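Long-range contacts in intermedilysin (Streptococcus intermedius, PDB 5IMW), which recognises human CD59 and probably lyses host cells by assembling oligomeric pores in cholesterol-containing membranes: residues A7-I12 / I220-I226; V94-K98 / A214-I220; A372-R376 / G403-G407. All blocks are in the same frame, centred on the assembly; numbering follows the deposited sequence.

The three contacts mark the two far ends of an elongated toxin. Contacts 1 and 2 are neighbours, their centres 11 Å apart, and Ile220 belongs to both. Phe216 of contact 2 joins them, with its CE1 3.8 Å from Leu225 CD2 and its CB 4.0 Å from Leu8 CD2, so the helix pair and the crossing loops share one apolar cluster. Contact 3 is in the C-terminal beta sandwich, its centre 91 Å from that of contact 1 and 93 Å from that of contact 2. Its Arg406 side chain lies about 10 Å from that of His409, a residue seen to bind zinc in this protein, although no ion is bound to this chain here.

Contact 1: residues A7-I12 / I220-I226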
loop_
_atom_site.group_PDB
_atom_site.type_symbol
_atom_site.label_atom_id
_atom_site.label_comp_id
_atom_site.label_asym_id
_atom_site.label_seq_id
_atom_site.Cartn_x
_atom_site.Cartn_y
_atom_site.Cartn_z
ATOM N N ALA A 7 19.914 40.238 -0.399
ATOM C CA ALA A 7 19.006 40.307 0.741
ATOM C C ALA A 7 17.959 39.202 0.683
ATOM O O ALA A 7 17.666 38.561 1.700
ATOM C CB ALA A 7 18.333 41.678 0.791
ATOM N N LEU A 8 17.386 38.960 -0.496
ATOM C CA LEU A 8 16.355 37.935 -0.617
ATOM C C LEU A 8 16.931 36.539 -0.393
ATOM O O LEU A 8 16.251 35.664 0.151
ATOM C CB LEU A 8 15.686 38.030 -1.988
ATOM C CG LEU A 8 14.611 36.993 -2.319
ATOM C CD1 LEU A 8 13.593 36.881 -1.205
ATOM C CD2 LEU A 8 13.925 37.363 -3.625
ATOM N N ASN A 9 18.181 36.315 -0.804
ATOM C CA ASN A 9 18.812 35.018 -0.576
ATOM C C ASN A 9 18.969 34.725 0.909
ATOM O O ASN A 9 18.873 33.564 1.325
ATOM C CB ASN A 9 20.178 34.969 -1.264
ATOM C CG ASN A 9 20.070 34.916 -2.776
ATOM O OD1 ASN A 9 18.973 34.929 -3.331
ATOM N ND2 ASN A 9 21.215 34.856 -3.453
ATOM N N ASP A 10 19.210 35.756 1.722
ATOM C CA ASP A 10 19.449 35.545 3.146
ATOM C C ASP A 10 18.158 35.285 3.912
ATOM O O ASP A 10 18.177 34.566 4.919
ATOM C CB ASP A 10 20.174 36.753 3.742
ATOM C CG ASP A 10 21.516 37.008 3.081
ATOM O OD1 ASP A 10 22.460 36.230 3.332
ATOM O OD2 ASP A 10 21.629 37.989 2.316
ATOM N N TYR A 11 17.037 35.851 3.464
ATOM C CA TYR A 11 15.769 35.583 4.134
ATOM C C TYR A 11 15.331 34.140 3.921
ATOM O O TYR A 11 14.798 33.507 4.839
ATOM C CB TYR A 11 14.695 36.549 3.639
ATOM C CG TYR A 11 13.308 36.190 4.121
ATOM C CD1 TYR A 11 12.956 36.337 5.458
ATOM C CD2 TYR A 11 12.353 35.700 3.243
ATOM C CE1 TYR A 11 11.692 36.006 5.904
ATOM C CE2 TYR A 11 11.086 35.367 3.680
ATOM C CZ TYR A 11 10.760 35.522 5.011
ATOM O OH TYR A 11 9.498 35.191 5.447
ATOM N N ILE A 12 15.548 33.603 2.720
ATOM C CA ILE A 12 15.185 32.215 2.450
ATOM C C ILE A 12 16.066 31.275 3.262
ATOM O O ILE A 12 15.576 30.350 3.921
ATOM C CB ILE A 12 15.286 31.915 0.943
ATOM C CG1 ILE A 12 14.483 32.929 0.119
ATOM C CG2 ILE A 12 14.799 30.508 0.652
ATOM C CD1 ILE A 12 12.987 32.888 0.341
ATOM N N ILE A 220 12.455 41.802 -6.022
ATOM C CA ILE A 220 11.654 41.296 -4.913
ATOM C C ILE A 220 12.475 41.407 -3.637
ATOM O O ILE A 220 13.664 41.066 -3.614
ATOM C CB ILE A 220 11.214 39.844 -5.173
ATOM C CG1 ILE A 220 10.313 39.747 -6.413
ATOM C CG2 ILE A 220 10.485 39.281 -3.968
ATOM C CD1 ILE A 220 9.002 40.503 -6.307
ATOM N N THR A 221 11.846 41.884 -2.579
ATOM C CA THR A 221 12.464 42.050 -1.274
ATOM C C THR A 221 11.986 40.953 -0.337
ATOM O O THR A 221 11.040 40.225 -0.645
ATOM C CB THR A 221 12.128 43.437 -0.709
ATOM O OG1 THR A 221 12.528 43.524 0.662
ATOM C CG2 THR A 221 10.638 43.718 -0.800
ATOM N N PRO A 222 12.642 40.766 0.810
ATOM C CA PRO A 222 12.077 39.839 1.803
ATOM C C PRO A 222 10.714 40.268 2.313
ATOM O O PRO A 222 9.913 39.411 2.703
ATOM C CB PRO A 222 13.128 39.839 2.919
ATOM C CG PRO A 222 14.399 40.174 2.226
ATOM C CD PRO A 222 14.028 41.146 1.145
ATOM N N THR A 223 10.421 41.570 2.306
ATOM C CA THR A 223 9.171 42.060 2.877
ATOM C C THR A 223 7.962 41.512 2.128
ATOM O O THR A 223 7.067 40.906 2.728
ATOM C CB THR A 223 9.162 43.589 2.860
ATOM O OG1 THR A 223 10.273 44.081 3.621
ATOM C CG2 THR A 223 7.870 44.132 3.453
ATOM N N ASP A 224 7.914 41.721 0.812
ATOM C CA ASP A 224 6.728 41.349 0.048
ATOM C C ASP A 224 6.437 39.853 0.114
ATOM O O ASP A 224 5.296 39.448 -0.128
ATOM C CB ASP A 224 6.878 41.796 -1.409
ATOM C CG ASP A 224 8.223 41.439 -1.991
ATOM O OD1 ASP A 224 8.811 40.443 -1.525
ATOM O OD2 ASP A 224 8.690 42.151 -2.908
ATOM N N LEU A 225 7.433 39.022 0.436
ATOM C CA LEU A 225 7.161 37.601 0.637
ATOM C C LEU A 225 6.490 37.335 1.980
ATOM O O LEU A 225 5.754 36.350 2.113
ATOM C CB LEU A 225 8.454 36.784 0.539
ATOM C CG LEU A 225 9.155 36.697 -0.820
ATOM C CD1 LEU A 225 10.339 35.744 -0.731
ATOM C CD2 LEU A 225 8.205 36.253 -1.926
ATOM N N ILE A 226 6.727 38.191 2.977
ATOM C CA ILE A 226 6.103 37.995 4.283
ATOM C C ILE A 226 4.619 38.336 4.223
ATOM O O ILE A 226 3.804 37.711 4.914
ATOM C CB ILE A 226 6.835 38.824 5.355
ATOM C CG1 ILE A 226 8.308 38.406 5.402
ATOM C CG2 ILE A 226 6.169 38.648 6.720
ATOM C CD1 ILE A 226 9.108 39.004 6.534
#
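Tyr11, Leu8 and Pro222 carry most of this contact between two helices, whose short segments run 45° apart with axes 10.2 Å from each other at closest approach. Pro222 opens its helix, a position where a missing amide hydrogen costs nothing, and its compact, puckered ring packs against the other helix: its CB lies 3.7 Å from Tyr11 CB and its CG 4.1 Å from Leu8 CA. The Tyr11 side chain reaches along the second helix, with Pro222 O over one face of its ring and its CZ 3.8 Å from Ile226 CG1. Branched Leu8 fills the space beside Pro222, its CD1 3.5 Å from Leu225 CD1. Thr221 and Asp224 form a capping box that fixes the helix start: Thr221 N donates to Asp224 OD2 (3.2 Å), and Thr223 N donates weakly to Thr221 OG1. The N-terminal helix 2-14 lies against helix 222-227, with Phe216 of the preceding loop packed on Leu8 and Leu225, and the Tyr11 hydroxyl is hydrogen-bonded to Val230 O just beyond the second helix.

Contact 2: residues V94-K98 / A214-I220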
loop_
_atom_site.group_PDB
_atom_site.type_symbol
_atom_site.label_atom_id
_atom_site.label_comp_id
_atom_site.label_asym_id
_atom_site.label_seq_id
_atom_site.Cartn_x
_atom_site.Cartn_y
_atom_site.Cartn_z
ATOM N N VAL A 94 3.159 35.958 -7.201
ATOM C CA VAL A 94 4.344 36.807 -7.210
ATOM C C VAL A 94 5.040 36.637 -8.549
ATOM O O VAL A 94 4.967 35.575 -9.173
ATOM C CB VAL A 94 5.285 36.455 -6.028
ATOM C CG1 VAL A 94 5.716 34.992 -6.099
ATOM C CG2 VAL A 94 6.494 37.365 -6.012
ATOM N N ASN A 95 5.722 37.691 -8.990
ATOM C CA ASN A 95 6.531 37.610 -10.195
ATOM C C ASN A 95 7.617 36.551 -10.027
ATOM O O ASN A 95 7.943 36.129 -8.915
ATOM C CB ASN A 95 7.157 38.968 -10.506
ATOM C CG ASN A 95 6.139 40.088 -10.499
ATOM O OD1 ASN A 95 5.782 40.612 -9.444
ATOM N ND2 ASN A 95 5.660 40.459 -11.679
ATOM N N ARG A 96 8.181 36.119 -11.152
ATOM C CA ARG A 96 9.180 35.061 -11.144
ATOM C C ARG A 96 10.305 35.391 -12.113
ATOM O O ARG A 96 10.176 36.251 -12.987
ATOM C CB ARG A 96 8.569 33.704 -11.512
ATOM C CG ARG A 96 8.117 32.876 -10.324
ATOM C CD ARG A 96 7.847 31.441 -10.739
ATOM N NE ARG A 96 6.606 30.943 -10.160
ATOM C CZ ARG A 96 5.395 31.303 -10.573
ATOM N NH1 ARG A 96 5.256 32.169 -11.571
ATOM N NH2 ARG A 96 4.320 30.801 -9.984
ATOM N N GLY A 97 11.419 34.685 -11.935
ATOM C CA GLY A 97 12.556 34.770 -12.820
ATOM C C GLY A 97 12.588 33.618 -13.799
ATOM O O GLY A 97 11.599 32.900 -13.993
ATOM N N LYS A 98 13.746 33.428 -14.423
ATOM C CA LYS A 98 13.887 32.368 -15.408
ATOM C C LYS A 98 13.899 31.004 -14.729
ATOM O O LYS A 98 14.356 30.852 -13.593
ATOM C CB LYS A 98 15.170 32.554 -16.215
ATOM C CG LYS A 98 15.352 33.962 -16.769
ATOM C CD LYS A 98 16.308 34.001 -17.959
ATOM C CE LYS A 98 17.772 34.000 -17.536
ATOM N NZ LYS A 98 18.204 32.758 -16.831
ATOM N N ALA A 214 16.935 33.500 -7.776
ATOM C CA ALA A 214 16.756 33.178 -9.188
ATOM C C ALA A 214 15.310 32.817 -9.496
ATOM O O ALA A 214 14.799 33.125 -10.580
ATOM C CB ALA A 214 17.688 32.033 -9.584
ATOM N N LEU A 215 14.629 32.165 -8.551
ATOM C CA LEU A 215 13.234 31.791 -8.744
ATOM C C LEU A 215 12.285 32.979 -8.665
ATOM O O LEU A 215 11.101 32.820 -8.980
ATOM C CB LEU A 215 12.829 30.744 -7.706
ATOM C CG LEU A 215 13.378 29.334 -7.926
ATOM C CD1 LEU A 215 13.205 28.501 -6.668
ATOM C CD2 LEU A 215 12.690 28.663 -9.105
ATOM N N PHE A 216 12.764 34.151 -8.251
ATOM C CA PHE A 216 11.951 35.356 -8.179
ATOM C C PHE A 216 12.534 36.417 -9.103
ATOM O O PHE A 216 13.756 36.584 -9.181
ATOM C CB PHE A 216 11.878 35.881 -6.742
ATOM C CG PHE A 216 11.274 34.906 -5.770
ATOM C CD1 PHE A 216 9.900 34.817 -5.619
ATOM C CD2 PHE A 216 12.080 34.077 -5.006
ATOM C CE1 PHE A 216 9.341 33.920 -4.726
ATOM C CE2 PHE A 216 11.526 33.179 -4.110
ATOM C CZ PHE A 216 10.155 33.102 -3.971
ATOM N N GLY A 217 11.655 37.138 -9.796
ATOM C CA GLY A 217 12.074 38.004 -10.880
ATOM C C GLY A 217 12.533 39.383 -10.456
ATOM O O GLY A 217 13.663 39.553 -9.986
ATOM N N SER A 218 11.663 40.377 -10.633
ATOM C CA SER A 218 12.003 41.771 -10.370
ATOM C C SER A 218 12.585 41.961 -8.975
ATOM O O SER A 218 12.691 41.006 -8.198
ATOM C CB SER A 218 10.766 42.654 -10.547
ATOM O OG SER A 218 11.001 43.970 -10.077
ATOM N N GLY A 219 12.964 43.194 -8.652
ATOM C CA GLY A 219 13.539 43.503 -7.359
ATOM C C GLY A 219 12.643 43.104 -6.206
ATOM O O GLY A 219 12.124 43.963 -5.488
ATOM N N ILE A 220 12.455 41.802 -6.022
ATOM C CA ILE A 220 11.654 41.296 -4.913
ATOM C C ILE A 220 12.475 41.407 -3.637
ATOM O O ILE A 220 13.664 41.066 -3.614
ATOM C CB ILE A 220 11.214 39.844 -5.173
ATOM C CG1 ILE A 220 10.313 39.747 -6.413
ATOM C CG2 ILE A 220 10.485 39.281 -3.968
ATOM C CD1 ILE A 220 9.002 40.503 -6.307
#
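Two irregular backbones touch here almost without intervening side chains: the CA atoms of Gly97 and Gly217 are 3.8 Å apart, those of Arg96 and Phe216 4.1 Å. No hydrogen bond spans the crossing, and Gly97 N meets Gly217 N at 3.3 Å, donor against donor. CA-H...O contacts run from Gly217 CA to Arg96 O (3.3 Å) and from Gly97 CA to Ala214 O (3.6 Å). Both glycines are needed, since a CB on either would collide with the very carbonyl oxygen its CA approaches. Beside the crossing, apolar side chains close the gap: Val94 sets CG1 4.0 Å from Phe216 CE1, at the ring edge, and CG2 4.0 Å from Ile220 CD1. The Arg96 side chain starts away from the other loop, although its CG lies 3.3 Å from Leu215 O. Phe216 and Ile220 also pack on Leu8 of helix 2-14. Glycine at both positions lets two loops of the cytolysin fold pack backbone to backbone, one leading into strand 99-103, the other into helix 222-227.

Contact 3: residues A372-R376 / G403-G407; sequences AFVAR and GYNRG
This is the open end of an antiparallel beta hairpin, strands 375-386 and 392-406, in the C-terminal beta sandwich of a cholesterol-dependent cytolysin. The two segments run 154° apart and bury 334 Å² between them. The backbone is extended from Phe373 to Arg376 (phi/psi -133/142, -71/124, -121/146, -135/128) and from Tyr404 to Arg406 (-132/159, -86/138, -124/153). Gly403, at 77/27, turns into a positive-phi conformation that glycine adopts easily.

Register is set by Ala375 facing Arg406 as a hydrogen-bonded pair, CA atoms 5.4 Å apart; Arg406 N donates to Ala375 O at 3.1 Å with an angle of 137°. Next to it Arg376 CA lies 5.3 Å from Asn405 CA. The first strand continues the sheet on its other side, through a backbone bond between Arg376 and Leu428.

No apolar side-chain pair joins the segments. Ala375, small and buried, leaves room on the face it shares with Arg406, and Val374 (chi1 t) makes a loose van der Waals contact, CG1 to Asn405 CB at 4.4 Å. Phe373 packs on Thr461, probably the threonine of the cholesterol-recognising Thr-Leu pair.

Among the polar side chains, Arg406 (m, m, t) leads away from the first strand, and its NH2 bonds Gly401 O. Arg376 does the opposite: with chi1 -109°, chi2 -101°, chi3 t and chi4 82°, it bends toward the Gly403-Tyr404 peptide, and both it and Asn405 touch Trp438. Asn405 ND2 sits over one face of the guanidinium, 4.0 Å from Arg376 NH2, while Arg376 NE lies tight against that peptide without hydrogen-bonding to it, 3.0 Å from Gly403 C and 3.1 Å from Tyr404 N.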
loop_
_atom_site.group_PDB
_atom_site.type_symbol
_atom_site.label_atom_id
_atom_site.label_comp_id
_atom_site.label_asym_id
_atom_site.label_seq_id
_atom_site.Cartn_x
_atom_site.Cartn_y
_atom_site.Cartn_z
ATOM N N ALA A 372 6.330 -53.063 21.018
ATOM C CA ALA A 372 6.088 -54.100 22.012
ATOM C C ALA A 372 6.264 -53.550 23.423
ATOM O O ALA A 372 6.654 -54.285 24.335
ATOM C CB ALA A 372 7.039 -55.277 21.790
ATOM N N PHE A 373 5.977 -52.264 23.614
ATOM C CA PHE A 373 6.374 -51.553 24.819
ATOM C C PHE A 373 5.201 -50.752 25.358
ATOM O O PHE A 373 4.421 -50.179 24.592
ATOM C CB PHE A 373 7.568 -50.654 24.510
ATOM C CG PHE A 373 8.444 -51.214 23.437
ATOM C CD1 PHE A 373 9.081 -52.427 23.630
ATOM C CD2 PHE A 373 8.590 -50.568 22.223
ATOM C CE1 PHE A 373 9.865 -52.976 22.651
ATOM C CE2 PHE A 373 9.381 -51.116 21.235
ATOM C CZ PHE A 373 10.010 -52.328 21.453
ATOM N N VAL A 374 5.084 -50.721 26.682
ATOM C CA VAL A 374 3.913 -50.136 27.322
ATOM C C VAL A 374 3.971 -48.625 27.150
ATOM O O VAL A 374 4.955 -47.979 27.529
ATOM C CB VAL A 374 3.836 -50.522 28.805
ATOM C CG1 VAL A 374 2.403 -50.353 29.318
ATOM C CG2 VAL A 374 4.311 -51.947 29.031
ATOM N N ALA A 375 2.920 -48.058 26.566
ATOM C CA ALA A 375 2.818 -46.625 26.346
ATOM C C ALA A 375 1.590 -46.073 27.056
ATOM O O ALA A 375 0.558 -46.743 27.162
ATOM C CB ALA A 375 2.739 -46.291 24.854
ATOM N N ARG A 376 1.715 -44.838 27.538
ATOM C CA ARG A 376 0.634 -44.141 28.222
ATOM C C ARG A 376 0.557 -42.723 27.679
ATOM O O ARG A 376 1.571 -42.019 27.639
ATOM C CB ARG A 376 0.864 -44.123 29.738
ATOM C CG ARG A 376 -0.081 -45.017 30.533
ATOM C CD ARG A 376 -1.201 -44.218 31.174
ATOM N NE ARG A 376 -1.894 -44.979 32.211
ATOM C CZ ARG A 376 -1.462 -45.116 33.462
ATOM N NH1 ARG A 376 -0.325 -44.549 33.847
ATOM N NH2 ARG A 376 -2.168 -45.827 34.331
ATOM N N GLY A 403 -4.311 -41.565 30.377
ATOM C CA GLY A 403 -4.154 -42.226 31.656
ATOM C C GLY A 403 -4.501 -43.696 31.639
ATOM O O GLY A 403 -4.897 -44.243 32.673
ATOM N N TYR A 404 -4.366 -44.353 30.489
ATOM C CA TYR A 404 -4.616 -45.779 30.364
ATOM C C TYR A 404 -3.463 -46.432 29.614
ATOM O O TYR A 404 -2.714 -45.776 28.887
ATOM C CB TYR A 404 -5.947 -46.055 29.647
ATOM C CG TYR A 404 -7.158 -45.537 30.398
ATOM C CD1 TYR A 404 -7.295 -45.744 31.764
ATOM C CD2 TYR A 404 -8.156 -44.828 29.743
ATOM C CE1 TYR A 404 -8.395 -45.267 32.455
ATOM C CE2 TYR A 404 -9.259 -44.347 30.427
ATOM C CZ TYR A 404 -9.373 -44.570 31.778
ATOM O OH TYR A 404 -10.473 -44.090 32.452
ATOM N N ASN A 405 -3.329 -47.741 29.806
ATOM C CA ASN A 405 -2.236 -48.505 29.223
ATOM C C ASN A 405 -2.606 -48.943 27.812
ATOM O O ASN A 405 -3.740 -49.359 27.555
ATOM C CB ASN A 405 -1.916 -49.724 30.087
ATOM C CG ASN A 405 -2.179 -49.476 31.560
ATOM O OD1 ASN A 405 -3.307 -49.614 32.032
ATOM N ND2 ASN A 405 -1.137 -49.104 32.292
ATOM N N ARG A 406 -1.641 -48.849 26.900
ATOM C CA ARG A 406 -1.871 -49.109 25.488
ATOM C C ARG A 406 -0.914 -50.185 24.987
ATOM O O ARG A 406 0.188 -50.357 25.516
ATOM C CB ARG A 406 -1.712 -47.824 24.666
ATOM C CG ARG A 406 -2.579 -46.670 25.166
ATOM C CD ARG A 406 -4.062 -47.012 25.092
ATOM N NE ARG A 406 -4.908 -46.014 25.740
ATOM C CZ ARG A 406 -6.236 -46.070 25.776
ATOM N NH1 ARG A 406 -6.880 -47.070 25.190
ATOM N NH2 ARG A 406 -6.923 -45.123 26.394
ATOM N N GLY A 407 -1.351 -50.900 23.949
ATOM C CA GLY A 407 -0.682 -52.114 23.521
ATOM C C GLY A 407 -0.041 -52.070 22.147
ATOM O O GLY A 407 0.433 -51.024 21.696
#